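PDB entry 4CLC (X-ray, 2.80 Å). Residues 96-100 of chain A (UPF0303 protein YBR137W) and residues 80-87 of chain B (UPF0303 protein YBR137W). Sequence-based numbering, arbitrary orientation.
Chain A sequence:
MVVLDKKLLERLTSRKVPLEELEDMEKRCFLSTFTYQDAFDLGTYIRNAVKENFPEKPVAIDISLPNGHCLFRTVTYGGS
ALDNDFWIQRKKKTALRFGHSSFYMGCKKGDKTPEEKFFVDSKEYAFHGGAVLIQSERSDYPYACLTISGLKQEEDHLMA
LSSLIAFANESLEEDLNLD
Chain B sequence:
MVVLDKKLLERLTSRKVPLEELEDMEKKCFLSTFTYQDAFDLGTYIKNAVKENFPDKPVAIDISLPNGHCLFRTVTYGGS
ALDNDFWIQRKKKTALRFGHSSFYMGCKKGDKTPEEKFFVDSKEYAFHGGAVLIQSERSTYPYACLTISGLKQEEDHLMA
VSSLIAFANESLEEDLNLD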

# COMPACT_ATOMS: atom_id res chain seq x y z
N LEU A 96 -7.01 -5.64 -24.22
CA LEU A 96 -6.06 -6.72 -24.01
C LEU A 96 -6.61 -7.74 -22.99
O LEU A 96 -6.37 -8.94 -23.12
CB LEU A 96 -4.72 -6.16 -23.55
CG LEU A 96 -3.97 -5.32 -24.58
CD1 LEU A 96 -2.76 -4.59 -23.94
CD2 LEU A 96 -3.54 -6.14 -25.81
N ARG A 97 -7.35 -7.28 -22.01
CA ARG A 97 -7.87 -8.19 -21.00
C ARG A 97 -9.04 -9.00 -21.54
O ARG A 97 -9.09 -10.21 -21.34
CB ARG A 97 -8.31 -7.45 -19.73
CG ARG A 97 -9.24 -8.27 -18.83
CD ARG A 97 -9.33 -7.72 -17.43
NE ARG A 97 -10.32 -8.44 -16.63
CZ ARG A 97 -10.49 -8.28 -15.32
NH1 ARG A 97 -9.72 -7.42 -14.66
NH2 ARG A 97 -11.42 -8.97 -14.68
N PHE A 98 -9.97 -8.31 -22.20
CA PHE A 98 -11.26 -8.88 -22.57
C PHE A 98 -11.39 -9.53 -23.95
O PHE A 98 -12.40 -10.19 -24.22
CB PHE A 98 -12.32 -7.82 -22.44
CG PHE A 98 -12.61 -7.43 -21.04
CD1 PHE A 98 -13.35 -8.28 -20.22
CD2 PHE A 98 -12.19 -6.21 -20.54
CE1 PHE A 98 -13.64 -7.92 -18.91
CE2 PHE A 98 -12.48 -5.85 -19.24
CZ PHE A 98 -13.21 -6.71 -18.42
N GLY A 99 -10.41 -9.35 -24.83
CA GLY A 99 -10.47 -9.97 -26.14
C GLY A 99 -11.31 -9.27 -27.22
O GLY A 99 -11.48 -9.80 -28.31
N HIS A 100 -11.84 -8.09 -26.91
CA HIS A 100 -12.57 -7.27 -27.89
C HIS A 100 -12.20 -5.79 -27.75
O HIS A 100 -11.40 -5.41 -26.90
CB HIS A 100 -14.08 -7.46 -27.74
CG HIS A 100 -14.50 -8.89 -27.69
ND1 HIS A 100 -14.22 -9.79 -28.70
CD2 HIS A 100 -15.16 -9.59 -26.73
CE1 HIS A 100 -14.70 -10.97 -28.37
NE2 HIS A 100 -15.27 -10.88 -27.18
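Chain B (80-87) SALDNDFW

Chain B meets the end of a chain A helix with the beginning of one of its own. Residues 96-98 of chain A are the last turn of a helix that starts earlier, and Gly99(A) leaves it with phi/psi of 81/5. In chain B, Ser80(B) and Ala81(B) are extended (psi 142 and 177), after which the backbone coils into a helix that runs on past Trp87(B); the bonds Asn84(B) N to Ala81(B) O (2.9 Å) and Phe86(B) N to Leu82(B) O (3.3 Å) mark its first turn. The CA atoms of Arg97(A) and Leu82(B) are 4.9 Å apart, those of Phe98(A) and Asp83(B) 5.5 Å, and those of Gly99(A) and Ala81(B) 5.4 Å.

This close backbone approach lets Asp83(B) N donate a hydrogen bond to Arg97(A) O, at 3.1 Å and 136°. The same carbonyl oxygen, Arg97(A) O, lies 3.0 Å from Ala81(B) CB, a tight fit for the methyl group.

Arg97(A) is the residue most covered by the other stretch, 121 Å² within a total of 341 Å² summed over both sides. Its CB points sideways, but chi1 to chi3 are all t (162°, 163°, 175°) and chi4 is 171°, so the chain is almost fully extended and carries the guanidinium along chain B to Phe86(B), one helical turn beyond Leu82(B). Asp83(B), pointing toward chain A with chi1 t (180°) and chi2 68°, meets the edge of that group: its OD1 accepts from Arg97(A) NE at 3.2 Å (147°) and from Arg97(A) NH2 at 3.1 Å (150°), forming a salt bridge through a single carboxylate oxygen. Arg97(A) NH1 is hydrogen-bonded elsewhere in the structure.

The face of the guanidinium is used differently. Phe86(B), with chi1 m (-73°) and chi2 -89°, lies flat against it: the centres are 3.6 Å apart, the planes differ by 6°, and Arg97(A) CZ is 19° off the ring normal, as expected for a stacked cation-pi contact. Edge-on pairing with Asp83(B) and face-on stacking on Phe86(B) are thus compatible in one arginine conformation.

Phe98(A) has its CB directed away, yet chi1 m (-70°) and chi2 -74° bring the ring back, with CE1 3.1 Å from Asp83(B) OD1. At Gly99(A), the positive phi would jam a CB against the preceding carbonyl oxygen, and an ideal CB would also stand only 3.4 Å from Ala81(B) CB. Glycine therefore suits both the local backbone and the contact.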

# COMPACT_ATOMS: atom_id res chain seq x y z
N SER B 80 -10.47 -17.01 -26.00
CA SER B 80 -10.38 -16.89 -24.55
C SER B 80 -9.42 -15.76 -24.21
O SER B 80 -8.41 -15.58 -24.89
CB SER B 80 -9.90 -18.19 -23.92
OG SER B 80 -8.52 -18.41 -24.20
N ALA B 81 -9.72 -15.01 -23.17
CA ALA B 81 -8.89 -13.86 -22.82
C ALA B 81 -8.47 -13.90 -21.38
O ALA B 81 -8.91 -14.77 -20.62
CB ALA B 81 -9.62 -12.59 -23.10
N LEU B 82 -7.66 -12.92 -20.99
CA LEU B 82 -7.16 -12.84 -19.62
C LEU B 82 -8.31 -12.80 -18.63
O LEU B 82 -8.17 -13.21 -17.48
CB LEU B 82 -6.29 -11.59 -19.44
CG LEU B 82 -5.61 -11.38 -18.08
CD1 LEU B 82 -4.65 -12.52 -17.75
CD2 LEU B 82 -4.89 -10.06 -18.08
N ASP B 83 -9.46 -12.31 -19.08
CA ASP B 83 -10.60 -12.12 -18.19
C ASP B 83 -11.06 -13.47 -17.64
O ASP B 83 -11.62 -13.57 -16.54
CB ASP B 83 -11.71 -11.36 -18.92
CG ASP B 83 -12.94 -11.12 -18.06
OD1 ASP B 83 -12.87 -10.32 -17.08
OD2 ASP B 83 -13.99 -11.70 -18.39
N ASN B 84 -10.78 -14.53 -18.39
CA ASN B 84 -11.04 -15.88 -17.90
C ASN B 84 -10.22 -16.23 -16.66
O ASN B 84 -10.76 -16.74 -15.67
CB ASN B 84 -10.81 -16.89 -19.01
CG ASN B 84 -12.02 -17.01 -19.92
OD1 ASN B 84 -13.15 -17.16 -19.45
ND2 ASN B 84 -11.79 -16.94 -21.24
N ASP B 85 -8.92 -15.94 -16.71
CA ASP B 85 -8.06 -16.00 -15.52
C ASP B 85 -8.69 -15.30 -14.30
O ASP B 85 -8.71 -15.86 -13.19
CB ASP B 85 -6.70 -15.35 -15.79
CG ASP B 85 -5.79 -16.19 -16.66
OD1 ASP B 85 -6.05 -16.33 -17.88
OD2 ASP B 85 -4.78 -16.68 -16.11
N PHE B 86 -9.18 -14.08 -14.48
CA PHE B 86 -9.78 -13.37 -13.36
C PHE B 86 -11.05 -14.05 -12.85
O PHE B 86 -11.35 -13.99 -11.66
CB PHE B 86 -10.10 -11.92 -13.73
CG PHE B 86 -8.89 -11.05 -13.83
CD1 PHE B 86 -8.42 -10.37 -12.72
CD2 PHE B 86 -8.23 -10.89 -15.04
CE1 PHE B 86 -7.31 -9.56 -12.81
CE2 PHE B 86 -7.13 -10.07 -15.12
CZ PHE B 86 -6.67 -9.42 -14.00
N TRP B 87 -11.79 -14.69 -13.75
CA TRP B 87 -13.03 -15.34 -13.35
C TRP B 87 -12.70 -16.58 -12.56
O TRP B 87 -13.24 -16.80 -11.46
CB TRP B 87 -13.90 -15.67 -14.56
CG TRP B 87 -14.75 -14.51 -14.93
CD1 TRP B 87 -14.51 -13.59 -15.90
CD2 TRP B 87 -15.95 -14.09 -14.27
NE1 TRP B 87 -15.50 -12.64 -15.91
CE2 TRP B 87 -16.39 -12.92 -14.92
CE3 TRP B 87 -16.70 -14.59 -13.21
CZ2 TRP B 87 -17.55 -12.26 -14.54
CZ3 TRP B 87 -17.85 -13.93 -12.84
CH2 TRP B 87 -18.26 -12.78 -13.49